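Local coordinates for type III secretion system effector protein ExoU (Pseudomonas fluorescens, PDB 4QMK), which probably acts as a patatin-like phospholipase, a type III secretion toxin thought to reach the plasma membrane by binding phosphatidylinositol 4,5-bisphosphate, at residues L483-E489 with K502-L507; N575-V580 with Q643-W647; K154-S158 with S633-T639. All coordinates share one frame. Residue numbers count along the deposited sequence, not the author numbering.

Interaction 1. Residues L483-E489 with K502-L507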
# COMPACT_ATOMS: atom_id res chain seq x y z
N LEU A 483 -4.40 -4.75 -33.51
CA LEU A 483 -5.15 -4.00 -32.49
C LEU A 483 -4.24 -3.66 -31.37
O LEU A 483 -4.24 -2.53 -30.89
CB LEU A 483 -6.34 -4.80 -31.95
CG LEU A 483 -7.16 -4.08 -30.92
CD1 LEU A 483 -7.72 -2.82 -31.53
CD2 LEU A 483 -8.28 -4.97 -30.41
N ASP A 484 -3.48 -4.65 -30.90
CA ASP A 484 -2.53 -4.40 -29.82
C ASP A 484 -1.57 -3.27 -30.22
O ASP A 484 -1.29 -2.37 -29.43
CB ASP A 484 -1.73 -5.66 -29.48
CG ASP A 484 -0.77 -5.44 -28.32
OD1 ASP A 484 -1.23 -5.26 -27.17
OD2 ASP A 484 0.43 -5.44 -28.57
N THR A 485 -1.09 -3.32 -31.46
CA THR A 485 -0.17 -2.30 -31.96
C THR A 485 -0.79 -0.93 -31.94
O THR A 485 -0.16 0.04 -31.52
CB THR A 485 0.33 -2.62 -33.38
OG1 THR A 485 1.28 -3.69 -33.32
CG2 THR A 485 1.01 -1.40 -34.00
N ALA A 486 -2.02 -0.81 -32.41
CA ALA A 486 -2.66 0.49 -32.43
C ALA A 486 -2.81 1.08 -31.03
O ALA A 486 -2.74 2.28 -30.88
CB ALA A 486 -4.00 0.40 -33.13
N ILE A 487 -3.02 0.23 -30.01
CA ILE A 487 -3.13 0.67 -28.63
C ILE A 487 -1.76 1.18 -28.19
O ILE A 487 -1.66 2.24 -27.60
CB ILE A 487 -3.54 -0.45 -27.66
CG1 ILE A 487 -4.82 -1.19 -28.07
CG2 ILE A 487 -3.71 0.10 -26.26
CD1 ILE A 487 -6.10 -0.43 -27.83
N ALA A 488 -0.69 0.39 -28.43
CA ALA A 488 0.69 0.83 -28.14
C ALA A 488 1.00 2.19 -28.78
O ALA A 488 1.55 3.05 -28.13
CB ALA A 488 1.70 -0.21 -28.62
N GLU A 489 0.63 2.37 -30.05
CA GLU A 489 0.80 3.63 -30.79
C GLU A 489 0.12 4.80 -30.10
O GLU A 489 0.71 5.83 -29.92
CB GLU A 489 0.21 3.55 -32.20
CG GLU A 489 0.74 2.44 -33.12
CD GLU A 489 2.14 2.67 -33.63
OE1 GLU A 489 2.66 3.79 -33.40
OE2 GLU A 489 2.73 1.74 -34.25
N LYS A 502 -6.31 4.89 -36.36
CA LYS A 502 -5.68 3.59 -36.59
C LYS A 502 -6.33 2.50 -35.71
O LYS A 502 -6.38 1.32 -36.08
CB LYS A 502 -4.17 3.71 -36.33
CG LYS A 502 -3.35 2.47 -36.70
CD LYS A 502 -1.85 2.71 -36.59
CE LYS A 502 -1.29 3.45 -37.80
NZ LYS A 502 0.10 3.91 -37.53
N LEU A 503 -6.88 2.90 -34.57
CA LEU A 503 -7.55 1.97 -33.67
C LEU A 503 -8.97 1.63 -34.17
O LEU A 503 -9.38 0.47 -34.14
CB LEU A 503 -7.62 2.56 -32.26
CG LEU A 503 -7.90 1.57 -31.17
CD1 LEU A 503 -6.63 0.77 -30.98
CD2 LEU A 503 -8.29 2.24 -29.87
N ALA A 504 -9.72 2.64 -34.58
CA ALA A 504 -11.00 2.42 -35.24
C ALA A 504 -10.77 1.47 -36.40
O ALA A 504 -11.60 0.61 -36.66
CB ALA A 504 -11.57 3.72 -35.79
N SER A 505 -9.66 1.62 -37.10
CA SER A 505 -9.43 0.78 -38.26
C SER A 505 -9.23 -0.66 -37.85
O SER A 505 -9.87 -1.57 -38.42
CB SER A 505 -8.28 1.31 -39.15
OG SER A 505 -7.88 0.31 -40.09
N ALA A 506 -8.37 -0.89 -36.86
CA ALA A 506 -8.20 -2.26 -36.31
C ALA A 506 -9.49 -2.87 -35.76
O ALA A 506 -9.69 -4.07 -35.89
CB ALA A 506 -7.14 -2.29 -35.26
N LEU A 507 -10.41 -2.10 -35.20
CA LEU A 507 -11.68 -2.71 -34.75
C LEU A 507 -12.58 -3.07 -35.94
O LEU A 507 -13.28 -4.12 -35.93
CB LEU A 507 -12.44 -1.84 -33.71
CG LEU A 507 -11.71 -1.67 -32.36
CD1 LEU A 507 -12.16 -0.42 -31.62
CD2 LEU A 507 -11.87 -2.93 -31.51
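Two leucines set the shape of this contact, each filling a hollow in the opposite helix. The segments 483-489 and 502-507 belong to helices 464-491 and 501-513, which follow one another in the chain and fold back as an antiparallel helical hairpin. Their axes approach to 8.8 Å with N-to-C directions at 166°, and the backbones come closest where an alanine of one helix lies opposite a leucine of the other: Leu483 CA lies 5.2 Å from Ala506 CA, and Ala486 CA 5.3 Å from Leu503 CA. The end of Leu503 enters the depression between Leu483, Ala486 and Ile487. There Leu503 CD1 stands 3.4 Å from both Ala486 CB and Ile487 CD1, and 3.8 Å from Leu483 CD1. The reciprocal bump is Leu483 CD1, which settles 3.8 Å from Ala506 CB and 4.2 Å from Leu507 CD2. Both hollows are thus lined by residues spaced i, i+3 and i+4, and in each an alanine forms the low floor that admits the leucine. On the outer side, Ala486 CB also rests 3.9 Å from Lys502 O. Helix 533-544 covers the apolar side, bringing Phe535 and Leu538 onto Leu483, and Asn534 and Leu538 onto Ile487. At the solvent edge the aliphatic parts of Glu489 and Lys502 graze, with Glu489 CG 4.3 Å from Lys502 CD, but Lys502 NZ remains 4.7 Å from Glu489 OE2, too far for a salt bridge. The hairpin is therefore joined here by the fit of apolar side chains, its opposite charges adding at most a long-range attraction.

Interaction 2. Residues N575-V580 with Q643-W647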
# COMPACT_ATOMS: atom_id res chain seq x y z
N ASN A 575 -15.85 -13.78 -4.35
CA ASN A 575 -15.46 -13.02 -3.22
C ASN A 575 -16.50 -12.97 -2.13
O ASN A 575 -16.15 -13.16 -0.97
CB ASN A 575 -15.00 -11.68 -3.66
CG ASN A 575 -13.63 -11.77 -4.32
OD1 ASN A 575 -12.82 -12.56 -3.92
ND2 ASN A 575 -13.40 -11.00 -5.35
N PHE A 576 -17.78 -12.83 -2.52
CA PHE A 576 -18.87 -12.70 -1.61
C PHE A 576 -19.01 -14.02 -0.89
O PHE A 576 -19.19 -14.06 0.35
CB PHE A 576 -20.14 -12.33 -2.37
CG PHE A 576 -21.35 -12.24 -1.51
CD1 PHE A 576 -21.56 -11.15 -0.72
CD2 PHE A 576 -22.24 -13.27 -1.47
CE1 PHE A 576 -22.64 -11.09 0.15
CE2 PHE A 576 -23.37 -13.23 -0.65
CZ PHE A 576 -23.57 -12.14 0.18
N ILE A 577 -18.90 -15.09 -1.66
CA ILE A 577 -18.94 -16.45 -1.14
C ILE A 577 -17.92 -16.68 -0.10
O ILE A 577 -18.20 -17.12 0.97
CB ILE A 577 -18.77 -17.47 -2.27
CG1 ILE A 577 -20.08 -17.53 -3.08
CG2 ILE A 577 -18.48 -18.85 -1.70
CD1 ILE A 577 -20.03 -18.35 -4.37
N ARG A 578 -16.71 -16.32 -0.40
CA ARG A 578 -15.57 -16.59 0.49
C ARG A 578 -15.61 -15.74 1.74
O ARG A 578 -15.31 -16.19 2.80
CB ARG A 578 -14.30 -16.26 -0.31
CG ARG A 578 -13.04 -16.68 0.36
CD ARG A 578 -12.03 -15.57 0.43
NE ARG A 578 -11.43 -15.26 -0.84
CZ ARG A 578 -10.81 -14.12 -1.08
NH1 ARG A 578 -10.69 -13.21 -0.13
NH2 ARG A 578 -10.31 -13.88 -2.27
N GLU A 579 -16.06 -14.51 1.60
CA GLU A 579 -15.96 -13.51 2.64
C GLU A 579 -17.25 -13.27 3.46
O GLU A 579 -17.22 -12.77 4.55
CB GLU A 579 -15.56 -12.21 1.92
CG GLU A 579 -14.59 -11.30 2.65
CD GLU A 579 -13.20 -11.93 2.87
OE1 GLU A 579 -12.66 -11.73 3.98
OE2 GLU A 579 -12.70 -12.63 1.96
N VAL A 580 -18.39 -13.67 2.93
CA VAL A 580 -19.63 -13.48 3.62
C VAL A 580 -20.38 -14.80 3.89
O VAL A 580 -20.80 -15.07 5.02
CB VAL A 580 -20.55 -12.57 2.81
CG1 VAL A 580 -21.87 -12.42 3.54
CG2 VAL A 580 -19.92 -11.22 2.61
N GLN A 643 -23.83 -7.39 5.75
CA GLN A 643 -22.85 -7.59 4.67
C GLN A 643 -23.57 -7.79 3.32
O GLN A 643 -23.18 -7.21 2.31
CB GLN A 643 -21.95 -8.78 4.99
CG GLN A 643 -20.97 -8.51 6.12
CD GLN A 643 -20.29 -9.77 6.61
OE1 GLN A 643 -20.90 -10.65 7.27
NE2 GLN A 643 -19.01 -9.87 6.34
N ALA A 644 -24.66 -8.55 3.33
CA ALA A 644 -25.42 -8.79 2.11
C ALA A 644 -25.88 -7.48 1.51
O ALA A 644 -25.85 -7.35 0.32
CB ALA A 644 -26.60 -9.69 2.37
N LYS A 645 -26.28 -6.51 2.33
CA LYS A 645 -26.68 -5.21 1.80
C LYS A 645 -25.47 -4.43 1.31
O LYS A 645 -25.45 -3.94 0.20
CB LYS A 645 -27.38 -4.36 2.85
CG LYS A 645 -28.62 -4.97 3.44
CD LYS A 645 -29.23 -4.05 4.48
CE LYS A 645 -30.25 -4.80 5.29
NZ LYS A 645 -30.96 -3.93 6.26
N ALA A 646 -24.45 -4.35 2.15
CA ALA A 646 -23.21 -3.64 1.81
C ALA A 646 -22.52 -4.10 0.51
O ALA A 646 -21.78 -3.34 -0.08
CB ALA A 646 -22.21 -3.80 2.96
N TRP A 647 -22.71 -5.35 0.10
CA TRP A 647 -22.09 -5.82 -1.12
C TRP A 647 -22.96 -5.63 -2.36
O TRP A 647 -22.54 -5.96 -3.44
CB TRP A 647 -21.69 -7.28 -1.00
CG TRP A 647 -20.45 -7.61 -0.13
CD1 TRP A 647 -20.34 -7.52 1.22
CD2 TRP A 647 -19.22 -8.21 -0.59
NE1 TRP A 647 -19.09 -7.95 1.64
CE2 TRP A 647 -18.39 -8.39 0.55
CE3 TRP A 647 -18.72 -8.57 -1.85
CZ2 TRP A 647 -17.12 -8.92 0.47
CZ3 TRP A 647 -17.44 -9.09 -1.94
CH2 TRP A 647 -16.65 -9.25 -0.79
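Helix 555-585 and the end of helix 639-646 run side by side in opposite senses, with Phe576 CA 7.6 Å from Trp647 CA and Val580 CA 6.8 Å from Gln643 CA. Both helices belong to the C-terminal helical bundle, consistent with the membrane localization domain of ExoU. The first segment widens into a pi-type turn at 577-580, although Val580 N still bonds to Phe576 O at 2.7 Å. The second leaves its helix at Trp647, whose N remains tied to Gln643 O at 2.9 Å. These spacings are wide, and the indole of Trp647 bridges the gap, accounting for the largest share of the buried surface. Phe576 presents its edge to the indole face in a T-shaped pair, the phenyl and five-membered ring centroids being 5.3 Å apart and the planes at 73°. Phe576 CA makes a CH-pi contact over the six-membered ring of Trp647, 4.2 Å from its centroid, while farther along the same phenyl edge Phe576 CE1 lies 4.1 Å from Ala644 CA. Beyond it, Val580 CG1 packs 3.9 Å from Gln643 CB. Helix 611-624 adds to the cluster, setting Leu618 against both Phe576 and Trp647. Glu579 also brings its CB within 3.9 Å of Trp647 CZ2, yet its carboxylate turns aside to form a salt bridge with its neighbour, Arg578 NH1 to Glu579 OE2 at 3.0 Å. On the indole face that receives Phe576, the methyl group Val580 CG2 makes a CH-pi contact, 3.9 Å from the centroid of the Trp647 five-membered ring.

Interaction 3. Residues K154-S158 with S633-T639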
# COMPACT_ATOMS: atom_id res chain seq x y z
N LYS A 154 -15.09 -9.06 14.53
CA LYS A 154 -16.10 -8.03 14.48
C LYS A 154 -15.77 -6.95 13.45
O LYS A 154 -16.55 -6.67 12.53
CB LYS A 154 -16.27 -7.41 15.86
CG LYS A 154 -17.14 -8.23 16.74
CD LYS A 154 -16.86 -8.02 18.21
CE LYS A 154 -17.85 -8.82 19.05
NZ LYS A 154 -17.38 -8.96 20.45
N LEU A 155 -14.58 -6.39 13.58
CA LEU A 155 -14.20 -5.27 12.76
C LEU A 155 -14.37 -5.56 11.29
O LEU A 155 -15.16 -4.90 10.60
CB LEU A 155 -12.78 -4.86 13.08
CG LEU A 155 -12.59 -4.12 14.41
CD1 LEU A 155 -11.11 -4.09 14.74
CD2 LEU A 155 -13.13 -2.70 14.37
N VAL A 156 -13.75 -6.64 10.83
CA VAL A 156 -13.74 -6.92 9.39
C VAL A 156 -15.09 -7.26 8.77
O VAL A 156 -15.34 -6.91 7.59
CB VAL A 156 -12.76 -8.05 9.04
CG1 VAL A 156 -12.76 -8.36 7.55
CG2 VAL A 156 -11.37 -7.61 9.43
N ARG A 157 -15.96 -7.92 9.55
CA ARG A 157 -17.25 -8.35 9.03
C ARG A 157 -18.25 -7.20 9.03
O ARG A 157 -19.21 -7.25 8.31
CB ARG A 157 -17.78 -9.61 9.79
CG ARG A 157 -17.02 -10.88 9.41
CD ARG A 157 -17.67 -12.19 9.82
NE ARG A 157 -17.50 -12.47 11.24
CZ ARG A 157 -16.49 -13.16 11.78
NH1 ARG A 157 -15.53 -13.70 11.04
NH2 ARG A 157 -16.43 -13.33 13.10
N SER A 158 -17.98 -6.15 9.82
CA SER A 158 -18.91 -5.04 10.03
C SER A 158 -18.67 -3.79 9.19
O SER A 158 -19.34 -2.81 9.38
CB SER A 158 -18.77 -4.58 11.48
OG SER A 158 -17.53 -3.90 11.66
N SER A 633 -23.40 -10.06 22.96
CA SER A 633 -22.35 -10.22 21.93
C SER A 633 -21.93 -8.89 21.33
O SER A 633 -21.85 -8.75 20.13
CB SER A 633 -22.74 -11.21 20.82
OG SER A 633 -22.58 -12.55 21.27
N LYS A 634 -21.66 -7.94 22.22
CA LYS A 634 -21.09 -6.63 21.89
C LYS A 634 -21.76 -6.03 20.67
O LYS A 634 -22.97 -6.16 20.52
CB LYS A 634 -19.56 -6.78 21.69
CG LYS A 634 -18.83 -7.59 22.78
CD LYS A 634 -18.92 -6.98 24.16
CE LYS A 634 -18.24 -7.89 25.18
NZ LYS A 634 -18.42 -7.39 26.57
N PRO A 635 -21.00 -5.26 19.87
CA PRO A 635 -21.44 -4.84 18.54
C PRO A 635 -21.10 -5.88 17.46
O PRO A 635 -20.10 -6.60 17.58
CB PRO A 635 -20.62 -3.57 18.27
CG PRO A 635 -20.23 -3.07 19.62
CD PRO A 635 -20.00 -4.31 20.42
N PHE A 636 -21.94 -5.94 16.43
CA PHE A 636 -21.72 -6.79 15.25
C PHE A 636 -21.91 -8.31 15.45
O PHE A 636 -20.99 -9.10 15.17
CB PHE A 636 -20.35 -6.48 14.62
CG PHE A 636 -20.08 -5.01 14.46
CD1 PHE A 636 -20.95 -4.21 13.71
CD2 PHE A 636 -18.98 -4.42 15.06
CE1 PHE A 636 -20.71 -2.85 13.56
CE2 PHE A 636 -18.74 -3.05 14.92
CZ PHE A 636 -19.60 -2.27 14.16
N SER A 637 -23.11 -8.69 15.91
CA SER A 637 -23.51 -10.11 16.06
C SER A 637 -23.76 -10.74 14.66
O SER A 637 -22.88 -11.43 14.17
CB SER A 637 -24.73 -10.24 16.97
OG SER A 637 -24.41 -9.92 18.32
N SER A 638 -24.93 -10.50 14.04
CA SER A 638 -25.22 -10.94 12.65
C SER A 638 -24.75 -9.96 11.57
O SER A 638 -25.57 -9.23 10.92
CB SER A 638 -26.72 -11.18 12.35
OG SER A 638 -27.07 -10.91 10.94
N THR A 639 -23.48 -10.00 11.29
CA THR A 639 -23.04 -9.26 10.15
C THR A 639 -23.65 -9.78 8.81
O THR A 639 -23.54 -9.09 7.85
CB THR A 639 -21.49 -9.20 10.07
OG1 THR A 639 -20.95 -10.50 9.81
CG2 THR A 639 -20.87 -8.59 11.36
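Two non-glycine residues with positive phi, Lys634 (44°) and Phe636 (72°), give the loop 633-639 its unusual course as it runs along the C-terminal end of helix 140-157. Phe636 directs its side chain at the helix, its CA 5.8 Å from Lys154 CA. The phenyl ring sits over the last turn: one of its faces lies against Ser158, and Lys154 CB approaches its edge, 4.1 Å from Phe636 CD2. The extended side chain of Lys154 then follows the loop backbone, with Lys154 CG 3.5 Å from Pro635 O and Lys154 CE 4.1 Å from Ser633 O. At the other end of the loop Thr639 closes against the helix, its OG1 3.3 Å from Arg157 CB and its CG2 4.1 Å from Ser158 N. The hydroxyl of Thr639 has its polar partner outside the contact, in the side chain of Gln643. Arg157, Ser158 and Thr639 thus find polar partners outside the two segments, which meet through close packing. The contact also lies at the dimer interface: Trp144 of the second subunit hydrogen-bonds Ser158 OG through its NE1, while Glu147 of that subunit packs on Pro635 and Phe636. Within the subunit, Arg157 reaches strands 242-251 and 254-260 of the patatin-like domain, bonding Phe251 O and Gln256 OE1. The loop from the C-terminal domain is thereby laid against a helix anchored to the mixed sheet, just before the chain enters helix 639-646.

How the interactions relate
Interactions 2 and 3 adjoin, with centres 14 Å apart, and they touch where Gln643 CG packs 3.1 Å from Arg157 O. Helix 639-646 serves both: its start meets the patatin-like domain in interaction 3, and its end packs into the C-terminal bundle in interaction 2. Interaction 1 stands apart, its centre 39 Å from that of interaction 2 and 50 Å from that of interaction 3, with nearest atoms about 26 and 36 Å away. Along the chain it is nested within the long loop that interaction 3 closes. Strand 242-251, contacted by Arg157, neighbours strand 99-103, which leads into the probable nucleophile elbow.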